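Local coordinates for protein 1d10 (Caenorhabditis elegans, PDB 1T9F) that is of unknown function but, made with a signal peptide and built as an SDF2-like beta-trefoil of three MIR repeats, probably works in the secretory pathway, at residues A[20-25]-A[143-148]; A[88-93]-A[137-142]; A[124-129]-A[172-177]. One frame throughout, in Å; residues are numbered along the deposited sequence.

Contact 1 of 3, residues A[20-25]-A[143-148]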
ATOM      1  N   ASP A  20       3.957   2.286 -13.899  1.00 29.19           N
ATOM      2  CA  ASP A  20       5.209   1.528 -13.918  1.00 27.69           C
ATOM      3  C   ASP A  20       4.997   0.020 -14.049  1.00 22.47           C
ATOM      4  O   ASP A  20       5.865  -0.692 -14.554  1.00 25.32           O
ATOM      5  CB  ASP A  20       6.021   1.816 -12.650  1.00 33.35           C
ATOM      6  CG  ASP A  20       7.393   1.182 -12.687  1.00 34.85           C
ATOM      7  OD1 ASP A  20       8.068   1.313 -13.730  1.00 38.48           O
ATOM      8  OD2 ASP A  20       7.800   0.566 -11.682  1.00 21.75           O
ATOM      9  N   GLY A  21       3.853  -0.470 -13.584  1.00 18.58           N
ATOM     10  CA  GLY A  21       3.577  -1.900 -13.671  1.00 20.86           C
ATOM     11  C   GLY A  21       4.147  -2.740 -12.529  1.00 20.31           C
ATOM     12  O   GLY A  21       3.900  -3.943 -12.459  1.00 23.40           O
ATOM     13  N   SER A  22       4.906  -2.114 -11.632  1.00 17.03           N
ATOM     14  CA  SER A  22       5.499  -2.819 -10.495  1.00 18.80           C
ATOM     15  C   SER A  22       4.453  -3.122  -9.413  1.00 21.39           C
ATOM     16  O   SER A  22       3.455  -2.408  -9.289  1.00 18.73           O
ATOM     17  CB  SER A  22       6.631  -1.978  -9.903  1.00 12.61           C
ATOM     18  OG  SER A  22       6.179  -0.675  -9.582  1.00 20.94           O
ATOM     19  N   ARG A  23       4.686  -4.177  -8.632  1.00 15.64           N
ATOM     20  CA  ARG A  23       3.750  -4.576  -7.582  1.00 16.17           C
ATOM     21  C   ARG A  23       4.207  -4.164  -6.194  1.00 17.24           C
ATOM     22  O   ARG A  23       5.384  -4.317  -5.858  1.00 14.95           O
ATOM     23  CB  ARG A  23       3.544  -6.092  -7.587  1.00 18.32           C
ATOM     24  CG  ARG A  23       2.789  -6.626  -8.780  1.00 19.44           C
ATOM     25  CD  ARG A  23       3.703  -6.851  -9.965  1.00 31.46           C
ATOM     26  NE  ARG A  23       2.949  -7.140 -11.182  1.00 43.52           N
ATOM     27  CZ  ARG A  23       2.159  -8.193 -11.346  1.00 45.62           C
ATOM     28  NH1 ARG A  23       2.010  -9.080 -10.369  1.00 53.39           N
ATOM     29  NH2 ARG A  23       1.513  -8.357 -12.492  1.00 43.75           N
ATOM     30  N   LEU A  24       3.274  -3.651  -5.392  1.00 11.44           N
ATOM     31  CA  LEU A  24       3.588  -3.235  -4.019  1.00 10.82           C
ATOM     32  C   LEU A  24       4.178  -4.466  -3.362  1.00 12.80           C
ATOM     33  O   LEU A  24       3.652  -5.580  -3.519  1.00 11.97           O
ATOM     34  CB  LEU A  24       2.330  -2.771  -3.285  1.00 12.78           C
ATOM     35  CG  LEU A  24       2.599  -2.087  -1.939  1.00 10.91           C
ATOM     36  CD1 LEU A  24       3.490  -0.883  -2.141  1.00 13.86           C
ATOM     37  CD2 LEU A  24       1.283  -1.670  -1.306  1.00  9.77           C
ATOM     38  N   HIS A  25       5.235  -4.273  -2.581  1.00 13.24           N
ATOM     39  CA  HIS A  25       5.948  -5.425  -2.046  1.00 10.40           C
ATOM     40  C   HIS A  25       6.633  -5.159  -0.708  1.00 17.84           C
ATOM     41  O   HIS A  25       6.929  -4.010  -0.352  1.00 15.55           O
ATOM     42  CB  HIS A  25       6.986  -5.789  -3.124  1.00 15.13           C
ATOM     43  CG  HIS A  25       7.796  -7.022  -2.856  1.00 22.74           C
ATOM     44  ND1 HIS A  25       8.982  -6.995  -2.156  1.00 28.39           N
ATOM     45  CD2 HIS A  25       7.646  -8.297  -3.291  1.00 16.33           C
ATOM     46  CE1 HIS A  25       9.531  -8.198  -2.174  1.00 20.73           C
ATOM     47  NE2 HIS A  25       8.740  -9.005  -2.857  1.00 23.95           N
ATOM     48  N   LEU A 143       0.236   7.384  -1.321  1.00 19.19           N
ATOM     49  CA  LEU A 143       1.168   6.275  -1.505  1.00 18.10           C
ATOM     50  C   LEU A 143       1.656   6.455  -2.939  1.00 13.12           C
ATOM     51  O   LEU A 143       0.843   6.471  -3.861  1.00 15.98           O
ATOM     52  CB  LEU A 143       0.430   4.938  -1.361  1.00 10.84           C
ATOM     53  CG  LEU A 143       1.259   3.669  -1.573  1.00 11.79           C
ATOM     54  CD1 LEU A 143       2.263   3.524  -0.444  1.00 13.94           C
ATOM     55  CD2 LEU A 143       0.327   2.466  -1.619  1.00 13.26           C
ATOM     56  N   SER A 144       2.964   6.603  -3.132  1.00 17.70           N
ATOM     57  CA  SER A 144       3.482   6.822  -4.482  1.00 19.54           C
ATOM     58  C   SER A 144       4.876   6.271  -4.711  1.00 18.67           C
ATOM     59  O   SER A 144       5.660   6.124  -3.774  1.00 20.90           O
ATOM     60  CB  SER A 144       3.536   8.325  -4.793  1.00 20.70           C
ATOM     61  OG  SER A 144       2.329   8.990  -4.465  1.00 24.20           O
ATOM     62  N   LEU A 145       5.175   5.961  -5.967  1.00 21.67           N
ATOM     63  CA  LEU A 145       6.510   5.509  -6.319  1.00 19.45           C
ATOM     64  C   LEU A 145       7.264   6.829  -6.491  1.00 24.69           C
ATOM     65  O   LEU A 145       6.800   7.728  -7.201  1.00 29.08           O
ATOM     66  CB  LEU A 145       6.500   4.731  -7.639  1.00 20.89           C
ATOM     67  CG  LEU A 145       5.760   3.389  -7.633  1.00 22.75           C
ATOM     68  CD1 LEU A 145       6.016   2.655  -8.947  1.00 18.25           C
ATOM     69  CD2 LEU A 145       6.242   2.549  -6.459  1.00 24.82           C
ATOM     70  N   SER A 146       8.398   6.959  -5.814  1.00 23.87           N
ATOM     71  CA  SER A 146       9.201   8.177  -5.888  1.00 28.68           C
ATOM     72  C   SER A 146       9.867   8.306  -7.247  1.00 32.54           C
ATOM     73  O   SER A 146      10.235   9.401  -7.664  1.00 33.83           O
ATOM     74  CB  SER A 146      10.286   8.159  -4.816  1.00 22.88           C
ATOM     75  OG  SER A 146      11.259   7.182  -5.130  1.00 23.79           O
ATOM     76  N   GLY A 147      10.025   7.177  -7.931  1.00 34.31           N
ATOM     77  CA  GLY A 147      10.667   7.182  -9.233  1.00 34.98           C
ATOM     78  C   GLY A 147      12.104   6.721  -9.084  1.00 36.96           C
ATOM     79  O   GLY A 147      12.825   6.541 -10.064  1.00 37.58           O
ATOM     80  N   GLN A 148      12.523   6.536  -7.838  1.00 38.43           N
ATOM     81  CA  GLN A 148      13.868   6.076  -7.544  1.00 34.20           C
ATOM     82  C   GLN A 148      13.866   4.562  -7.417  1.00 33.80           C
ATOM     83  O   GLN A 148      12.831   3.956  -7.140  1.00 33.53           O
ATOM     84  CB  GLN A 148      14.366   6.693  -6.235  1.00 41.70           C
ATOM     85  CG  GLN A 148      14.656   8.176  -6.330  1.00 39.98           C
ATOM     86  CD  GLN A 148      15.714   8.473  -7.372  1.00 44.06           C
ATOM     87  OE1 GLN A 148      16.840   7.981  -7.287  1.00 41.63           O
ATOM     88  NE2 GLN A 148      15.355   9.273  -8.367  1.00 42.38           N
TER
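One methyl of Leu145 does most of the joining here: its CD1 lies 3.4 Å from Ser22 OG and 3.8 Å from Asp20 CB, so the methyl rests against both the hydroxyl and the aliphatic root of the acid. The Asp20 and Leu145 side chains cross at roughly a right angle, and Asp20 OD2 also comes within 3.9 Å of Leu145 CD1. A second, wholly apolar meeting involves two buried leucines, where Leu24 CD2 and Leu143 CD2 face each other methyl to methyl at 4.3 Å.

The polar atoms beside the Leu145 methyl have partners of their own, within 20-25 and beyond it. Ser22 OG sits between its backbone N and carbonyl carbon (chi1 54°), and from there it donates to Asp20 OD2 at 2.9 Å, reaching the oxygen on its anti side, 19° out of the carboxylate plane. The same OD2 makes a salt bridge with Arg158, so a buried hydroxyl and a guanidinium together fix the carboxylate. Asn17 OD1 accepts from Asp20 N and holds the start of the turn. The turn itself passes through Gly21, whose positive phi suits glycine.

The contact joins the first strand of one hairpin to the first strand of another. Strand 23-27 pairs with strand 38-43, and strand 142-146 with strand 158-163. Leu145 rests on Ala42 and Val160, and Leu24 on Val40 and Phe15, which places the contact where two hairpins of the trefoil cap meet barrel strand 12-17.

Contact 2 of 3, residues A[88-93]-A[137-142]; sequences SHHFTA and AVTGSY
The imidazole of His90 takes the CG2 methyl of Thr139 over one face, 4.2 Å above the ring plane and displaced toward the rim; the nearest ring atom is His90 CE1, 4.3 Å from Thr139 CG2. The neighbouring His89 ring is occupied from within its own segment. Phe91 CD1 stands 3.3 Å above its centre, while His89 CG lies in the plane of the phenyl at its edge, so the phenyl presents its rim to the imidazole face. His87 adds an edge-to-face ring contact to His89, and Glu101 binds His89 NE2.

Thr139 divides its two branches between different tasks. With OG1 between backbone N and carbonyl carbon (chi1 61°), the methyl is left beside the N and reaches His90 as well as His89 CA, at 4.5 Å from CG2. The hydroxyl is hydrogen-bonded to His136 ND1 and Gln100 NE2 instead, which should limit its rotation and so steady the methyl.

The chain bends at His90, just beyond strand 85-89. The arrangement is that of a beta-trefoil surface, where the bend of one hairpin meets the loop that carries the next MIR repeat from barrel strand 131-136 into strand 142-146.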
ATOM      1  N   SER A  88       2.716   4.588   7.655  1.00 23.14           N
ATOM      2  CA  SER A  88       3.375   5.843   7.341  1.00 21.91           C
ATOM      3  C   SER A  88       3.467   6.695   8.594  1.00 27.58           C
ATOM      4  O   SER A  88       2.804   6.426   9.601  1.00 20.45           O
ATOM      5  CB  SER A  88       2.672   6.609   6.234  1.00 21.58           C
ATOM      6  OG  SER A  88       3.637   7.427   5.582  1.00 20.62           O
ATOM      7  N   HIS A  89       4.291   7.727   8.525  1.00 31.87           N
ATOM      8  CA  HIS A  89       4.529   8.577   9.676  1.00 33.03           C
ATOM      9  C   HIS A  89       5.450   9.720   9.290  1.00 33.58           C
ATOM     10  O   HIS A  89       5.794   9.878   8.119  1.00 29.61           O
ATOM     11  CB  HIS A  89       5.162   7.729  10.778  1.00 30.72           C
ATOM     12  CG  HIS A  89       6.118   6.696  10.262  1.00 28.32           C
ATOM     13  ND1 HIS A  89       6.549   5.634  11.026  1.00 27.84           N
ATOM     14  CD2 HIS A  89       6.725   6.563   9.058  1.00 29.18           C
ATOM     15  CE1 HIS A  89       7.379   4.891  10.315  1.00 32.72           C
ATOM     16  NE2 HIS A  89       7.503   5.433   9.117  1.00 22.60           N
ATOM     17  N   HIS A  90       5.853  10.510  10.281  1.00 39.24           N
ATOM     18  CA  HIS A  90       6.716  11.652  10.034  1.00 43.99           C
ATOM     19  C   HIS A  90       8.215  11.376   9.971  1.00 41.96           C
ATOM     20  O   HIS A  90       8.994  11.982  10.701  1.00 44.14           O
ATOM     21  CB  HIS A  90       6.449  12.749  11.069  1.00 49.87           C
ATOM     22  CG  HIS A  90       5.228  13.565  10.779  1.00 61.18           C
ATOM     23  ND1 HIS A  90       5.016  14.175   9.561  1.00 65.80           N
ATOM     24  CD2 HIS A  90       4.166  13.891  11.554  1.00 68.17           C
ATOM     25  CE1 HIS A  90       3.877  14.843   9.598  1.00 66.87           C
ATOM     26  NE2 HIS A  90       3.341  14.688  10.795  1.00 68.33           N
ATOM     27  N   PHE A  91       8.613  10.452   9.108  1.00 36.73           N
ATOM     28  CA  PHE A  91      10.024  10.158   8.923  1.00 38.47           C
ATOM     29  C   PHE A  91      10.309  10.441   7.455  1.00 34.69           C
ATOM     30  O   PHE A  91       9.397  10.437   6.631  1.00 39.03           O
ATOM     31  CB  PHE A  91      10.350   8.696   9.261  1.00 37.20           C
ATOM     32  CG  PHE A  91      10.255   8.371  10.729  1.00 36.66           C
ATOM     33  CD1 PHE A  91       9.060   7.935  11.285  1.00 38.68           C
ATOM     34  CD2 PHE A  91      11.365   8.511  11.557  1.00 40.00           C
ATOM     35  CE1 PHE A  91       8.967   7.640  12.652  1.00 49.27           C
ATOM     36  CE2 PHE A  91      11.287   8.221  12.921  1.00 42.84           C
ATOM     37  CZ  PHE A  91      10.084   7.784  13.470  1.00 47.93           C
ATOM     38  N   THR A  92      11.568  10.694   7.125  1.00 40.91           N
ATOM     39  CA  THR A  92      11.932  10.999   5.749  1.00 38.98           C
ATOM     40  C   THR A  92      12.185   9.718   4.955  1.00 38.77           C
ATOM     41  O   THR A  92      12.738   8.751   5.484  1.00 40.14           O
ATOM     42  CB  THR A  92      13.188  11.893   5.710  1.00 41.08           C
ATOM     43  OG1 THR A  92      13.320  12.482   4.411  1.00 52.27           O
ATOM     44  CG2 THR A  92      14.433  11.075   6.018  1.00 43.62           C
ATOM     45  N   ALA A  93      11.766   9.712   3.691  1.00 31.39           N
ATOM     46  CA  ALA A  93      11.952   8.552   2.819  1.00 37.46           C
ATOM     47  C   ALA A  93      13.429   8.168   2.789  1.00 40.25           C
ATOM     48  O   ALA A  93      14.298   9.004   3.044  1.00 42.76           O
ATOM     49  CB  ALA A  93      11.463   8.871   1.405  1.00 30.39           C
ATOM     50  N   ALA A 137      -4.331   8.423   6.028  1.00 20.80           N
ATOM     51  CA  ALA A 137      -5.292   9.143   6.843  1.00 26.82           C
ATOM     52  C   ALA A 137      -4.686  10.152   7.814  1.00 31.22           C
ATOM     53  O   ALA A 137      -5.127  11.300   7.872  1.00 26.75           O
ATOM     54  CB  ALA A 137      -6.158   8.155   7.603  1.00 22.75           C
ATOM     55  N   VAL A 138      -3.680   9.730   8.571  1.00 24.58           N
ATOM     56  CA  VAL A 138      -3.065  10.605   9.556  1.00 28.01           C
ATOM     57  C   VAL A 138      -2.232  11.759   9.005  1.00 35.31           C
ATOM     58  O   VAL A 138      -2.314  12.874   9.519  1.00 28.08           O
ATOM     59  CB  VAL A 138      -2.215   9.790  10.550  1.00 24.27           C
ATOM     60  CG1 VAL A 138      -1.426  10.716  11.467  1.00 30.76           C
ATOM     61  CG2 VAL A 138      -3.124   8.890  11.372  1.00 22.61           C
ATOM     62  N   THR A 139      -1.434  11.509   7.968  1.00 35.67           N
ATOM     63  CA  THR A 139      -0.596  12.562   7.396  1.00 30.59           C
ATOM     64  C   THR A 139      -1.138  13.177   6.107  1.00 29.07           C
ATOM     65  O   THR A 139      -0.786  14.300   5.758  1.00 34.19           O
ATOM     66  CB  THR A 139       0.818  12.047   7.094  1.00 29.26           C
ATOM     67  OG1 THR A 139       0.735  10.985   6.139  1.00 28.82           O
ATOM     68  CG2 THR A 139       1.488  11.549   8.356  1.00 26.59           C
ATOM     69  N   GLY A 140      -1.979  12.440   5.391  1.00 29.90           N
ATOM     70  CA  GLY A 140      -2.532  12.952   4.149  1.00 26.32           C
ATOM     71  C   GLY A 140      -1.675  12.672   2.924  1.00 26.34           C
ATOM     72  O   GLY A 140      -2.051  13.019   1.801  1.00 31.61           O
ATOM     73  N   SER A 141      -0.523  12.041   3.131  1.00 28.60           N
ATOM     74  CA  SER A 141       0.382  11.732   2.029  1.00 23.42           C
ATOM     75  C   SER A 141      -0.164  10.608   1.170  1.00 28.84           C
ATOM     76  O   SER A 141      -0.783   9.668   1.674  1.00 23.36           O
ATOM     77  CB  SER A 141       1.759  11.334   2.563  1.00 32.10           C
ATOM     78  OG  SER A 141       2.250  12.312   3.462  1.00 31.58           O
ATOM     79  N   TYR A 142       0.072  10.715  -0.134  1.00 23.65           N
ATOM     80  CA  TYR A 142      -0.382   9.718  -1.081  1.00 17.93           C
ATOM     81  C   TYR A 142       0.677   8.632  -1.236  1.00 23.69           C
ATOM     82  O   TYR A 142       1.878   8.918  -1.259  1.00 21.29           O
ATOM     83  CB  TYR A 142      -0.636  10.371  -2.434  1.00 21.44           C
ATOM     84  CG  TYR A 142      -1.790  11.347  -2.440  1.00 30.77           C
ATOM     85  CD1 TYR A 142      -3.100  10.903  -2.593  1.00 21.42           C
ATOM     86  CD2 TYR A 142      -1.571  12.720  -2.294  1.00 32.94           C
ATOM     87  CE1 TYR A 142      -4.168  11.798  -2.604  1.00 23.20           C
ATOM     88  CE2 TYR A 142      -2.636  13.627  -2.302  1.00 31.54           C
ATOM     89  CZ  TYR A 142      -3.931  13.157  -2.457  1.00 28.73           C
ATOM     90  OH  TYR A 142      -4.996  14.040  -2.458  1.00 35.08           O
TER

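Contact 3 of 3, residues A[124-129]-A[172-177]; sequences DEWLES and WKVAEG
Val174 sends each of its two methyls to a different residue of 124-129. CG2 meets the six-membered ring of Trp126, 3.5 Å from CZ2 and 4.1 Å from CE2, approaching the indole obliquely; CG1 touches Glu128 CG at 4.1 Å. A chi1 of 162° makes this fork possible, with CG1 anti to the backbone N and CG2 lying beside it.

Both partners leave the loop by the same first torsion. Trp126 CG is anti to its N (chi1 -166°), which brings the indole to the valine, the two side chains crossing at about a right angle. Glu128 likewise has CG anti (chi1 -174°) and stays extended beyond it, so its CG crosses Val174 CG1 while Glu128 OE2 ends 4.3 Å from Glu176 CB. The backbones also come near each other, with Glu128 O and Val174 O 3.7 Å apart.

Phe132 backs the tryptophan edge-to-face and also touches Val174, and Leu13 packs on the valine as well. Backbone bonds to Val7 and Ile69 hold Trp126 in the loop.

The chemistry grades from apolar to charged across a short distance: indole and methyl inside, then the aliphatic part of an acid, then two acids. Glu128 OE2 and Glu176 OE1 are 5.5 Å apart, a like-charged pair that probably disfavours closer approach. Cohesion therefore probably rests on the apolar groups, the Val174 methyls with the indole and Glu128 CG, and not on the carboxylates.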
ATOM      1  N   ASP A 124     -18.897   5.070  -5.495  1.00 57.49           N
ATOM      2  CA  ASP A 124     -18.801   4.717  -4.089  1.00 67.33           C
ATOM      3  C   ASP A 124     -18.854   3.223  -3.847  1.00 58.62           C
ATOM      4  O   ASP A 124     -19.771   2.703  -3.220  1.00 70.78           O
ATOM      5  CB  ASP A 124     -19.883   5.423  -3.268  1.00 77.12           C
ATOM      6  CG  ASP A 124     -19.486   5.566  -1.806  1.00 84.59           C
ATOM      7  OD1 ASP A 124     -19.227   4.526  -1.167  1.00 85.03           O
ATOM      8  OD2 ASP A 124     -19.419   6.711  -1.302  1.00 89.37           O
ATOM      9  N   GLU A 125     -17.841   2.541  -4.368  1.00 54.21           N
ATOM     10  CA  GLU A 125     -17.689   1.107  -4.225  1.00 52.06           C
ATOM     11  C   GLU A 125     -16.466   0.704  -5.038  1.00 45.56           C
ATOM     12  O   GLU A 125     -16.512   0.627  -6.267  1.00 34.20           O
ATOM     13  CB  GLU A 125     -18.940   0.366  -4.707  1.00 54.27           C
ATOM     14  CG  GLU A 125     -19.345  -0.751  -3.757  1.00 55.72           C
ATOM     15  CD  GLU A 125     -20.764  -1.237  -3.970  1.00 58.85           C
ATOM     16  OE1 GLU A 125     -21.236  -2.028  -3.129  1.00 59.37           O
ATOM     17  OE2 GLU A 125     -21.406  -0.836  -4.967  1.00 59.38           O
ATOM     18  N   TRP A 126     -15.369   0.487  -4.322  1.00 33.59           N
ATOM     19  CA  TRP A 126     -14.094   0.102  -4.900  1.00 28.16           C
ATOM     20  C   TRP A 126     -14.259  -1.046  -5.882  1.00 30.22           C
ATOM     21  O   TRP A 126     -14.539  -2.171  -5.481  1.00 32.16           O
ATOM     22  CB  TRP A 126     -13.144  -0.304  -3.773  1.00 35.04           C
ATOM     23  CG  TRP A 126     -11.708  -0.422  -4.159  1.00 32.61           C
ATOM     24  CD1 TRP A 126     -11.162  -0.211  -5.394  1.00 36.35           C
ATOM     25  CD2 TRP A 126     -10.626  -0.773  -3.294  1.00 29.98           C
ATOM     26  NE1 TRP A 126      -9.800  -0.411  -5.347  1.00 36.35           N
ATOM     27  CE2 TRP A 126      -9.443  -0.757  -4.069  1.00 29.32           C
ATOM     28  CE3 TRP A 126     -10.540  -1.103  -1.934  1.00 26.81           C
ATOM     29  CZ2 TRP A 126      -8.190  -1.057  -3.528  1.00 25.27           C
ATOM     30  CZ3 TRP A 126      -9.291  -1.403  -1.398  1.00 18.38           C
ATOM     31  CH2 TRP A 126      -8.133  -1.377  -2.196  1.00 25.18           C
ATOM     32  N   LEU A 127     -14.085  -0.752  -7.170  1.00 28.93           N
ATOM     33  CA  LEU A 127     -14.209  -1.759  -8.221  1.00 33.55           C
ATOM     34  C   LEU A 127     -12.818  -2.260  -8.601  1.00 37.58           C
ATOM     35  O   LEU A 127     -11.870  -1.481  -8.716  1.00 38.21           O
ATOM     36  CB  LEU A 127     -14.892  -1.159  -9.455  1.00 36.54           C
ATOM     37  CG  LEU A 127     -16.245  -0.462  -9.272  1.00 39.91           C
ATOM     38  CD1 LEU A 127     -16.659   0.187 -10.587  1.00 37.99           C
ATOM     39  CD2 LEU A 127     -17.296  -1.460  -8.809  1.00 38.87           C
ATOM     40  N   GLU A 128     -12.701  -3.566  -8.799  1.00 35.71           N
ATOM     41  CA  GLU A 128     -11.430  -4.179  -9.149  1.00 33.26           C
ATOM     42  C   GLU A 128     -10.902  -3.723 -10.508  1.00 40.18           C
ATOM     43  O   GLU A 128      -9.724  -3.907 -10.817  1.00 31.21           O
ATOM     44  CB  GLU A 128     -11.585  -5.700  -9.140  1.00 43.38           C
ATOM     45  CG  GLU A 128     -10.293  -6.466  -9.344  1.00 54.33           C
ATOM     46  CD  GLU A 128     -10.447  -7.937  -9.016  1.00 57.84           C
ATOM     47  OE1 GLU A 128     -10.971  -8.236  -7.922  1.00 61.08           O
ATOM     48  OE2 GLU A 128     -10.041  -8.785  -9.840  1.00 59.41           O
ATOM     49  N   SER A 129     -11.773  -3.111 -11.305  1.00 38.98           N
ATOM     50  CA  SER A 129     -11.413  -2.657 -12.648  1.00 42.25           C
ATOM     51  C   SER A 129     -11.024  -1.186 -12.744  1.00 43.42           C
ATOM     52  O   SER A 129     -10.770  -0.679 -13.836  1.00 45.87           O
ATOM     53  CB  SER A 129     -12.582  -2.904 -13.595  1.00 46.08           C
ATOM     54  OG  SER A 129     -13.678  -2.080 -13.235  1.00 45.05           O
ATOM     55  N   TRP A 172      -2.731   3.541  -8.653  1.00 12.34           N
ATOM     56  CA  TRP A 172      -2.593   2.100  -8.473  1.00 20.80           C
ATOM     57  C   TRP A 172      -3.787   1.361  -9.058  1.00 18.94           C
ATOM     58  O   TRP A 172      -4.857   1.940  -9.272  1.00 21.60           O
ATOM     59  CB  TRP A 172      -2.470   1.740  -6.984  1.00 15.87           C
ATOM     60  CG  TRP A 172      -1.289   2.380  -6.307  1.00 13.53           C
ATOM     61  CD1 TRP A 172      -1.240   3.624  -5.745  1.00 13.97           C
ATOM     62  CD2 TRP A 172       0.021   1.819  -6.160  1.00 16.68           C
ATOM     63  NE1 TRP A 172       0.024   3.876  -5.254  1.00 20.55           N
ATOM     64  CE2 TRP A 172       0.818   2.782  -5.500  1.00 14.07           C
ATOM     65  CE3 TRP A 172       0.601   0.593  -6.527  1.00 16.49           C
ATOM     66  CZ2 TRP A 172       2.166   2.561  -5.200  1.00 15.95           C
ATOM     67  CZ3 TRP A 172       1.947   0.374  -6.225  1.00 16.16           C
ATOM     68  CH2 TRP A 172       2.712   1.357  -5.569  1.00 17.16           C
ATOM     69  N   LYS A 173      -3.588   0.070  -9.280  1.00 18.47           N
ATOM     70  CA  LYS A 173      -4.601  -0.815  -9.832  1.00 19.32           C
ATOM     71  C   LYS A 173      -4.523  -2.138  -9.073  1.00 26.60           C
ATOM     72  O   LYS A 173      -3.432  -2.616  -8.763  1.00 28.55           O
ATOM     73  CB  LYS A 173      -4.320  -1.043 -11.318  1.00 18.31           C
ATOM     74  CG  LYS A 173      -5.152  -2.115 -11.961  1.00 33.17           C
ATOM     75  CD  LYS A 173      -4.636  -2.430 -13.367  1.00 47.63           C
ATOM     76  CE  LYS A 173      -3.185  -2.902 -13.319  1.00 47.45           C
ATOM     77  NZ  LYS A 173      -2.657  -3.316 -14.645  1.00 51.73           N
ATOM     78  N   VAL A 174      -5.677  -2.726  -8.778  1.00 23.62           N
ATOM     79  CA  VAL A 174      -5.733  -3.985  -8.047  1.00 31.91           C
ATOM     80  C   VAL A 174      -5.780  -5.176  -8.994  1.00 37.20           C
ATOM     81  O   VAL A 174      -6.232  -5.059 -10.129  1.00 41.85           O
ATOM     82  CB  VAL A 174      -6.975  -4.024  -7.117  1.00 34.25           C
ATOM     83  CG1 VAL A 174      -7.282  -5.444  -6.701  1.00 44.66           C
ATOM     84  CG2 VAL A 174      -6.721  -3.177  -5.883  1.00 40.07           C
ATOM     85  N   ALA A 175      -5.298  -6.321  -8.524  1.00 43.72           N
ATOM     86  CA  ALA A 175      -5.302  -7.547  -9.316  1.00 42.95           C
ATOM     87  C   ALA A 175      -5.353  -8.736  -8.363  1.00 48.32           C
ATOM     88  O   ALA A 175      -4.741  -8.719  -7.290  1.00 34.61           O
ATOM     89  CB  ALA A 175      -4.050  -7.620 -10.191  1.00 34.12           C
ATOM     90  N   GLU A 176      -6.091  -9.771  -8.739  1.00 48.23           N
ATOM     91  CA  GLU A 176      -6.173 -10.937  -7.879  1.00 55.29           C
ATOM     92  C   GLU A 176      -4.955 -11.822  -8.053  1.00 55.48           C
ATOM     93  O   GLU A 176      -4.752 -12.413  -9.114  1.00 61.47           O
ATOM     94  CB  GLU A 176      -7.433 -11.753  -8.165  1.00 51.81           C
ATOM     95  CG  GLU A 176      -7.460 -13.058  -7.392  1.00 51.64           C
ATOM     96  CD  GLU A 176      -8.754 -13.269  -6.637  1.00 56.26           C
ATOM     97  OE1 GLU A 176      -9.765 -13.634  -7.274  1.00 58.90           O
ATOM     98  OE2 GLU A 176      -8.755 -13.059  -5.404  1.00 51.64           O
ATOM     99  N   GLY A 177      -4.132 -11.894  -7.012  1.00 61.31           N
ATOM    100  CA  GLY A 177      -2.962 -12.747  -7.070  1.00 65.49           C
ATOM    101  C   GLY A 177      -3.484 -14.165  -6.968  1.00 68.22           C
ATOM    102  O   GLY A 177      -3.392 -14.952  -7.914  1.00 63.76           O
TER

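Three contacts show how one beta-trefoil varies its chemistry with depth. Contact 1 is buried and joins two hairpin strands through leucine methyls, with a bonded serine and acid at its margin. Contact 2 lies at the surface, where a threonine methyl on a histidine ring joins a hairpin end to a loop. Contact 3, partly buried, sets a loop against the last barrel strand through valine methyls that meet an indole and the aliphatic part of an acid, with two carboxylates toward the outside. Contacts 1 and 2 reach the same sheet, whereas contacts 1 and 3 touch directly: Trp172 NE1 lies 3.1 Å from Leu143 O in a probable hydrogen bond, and its indole packs on Leu145 and Leu24.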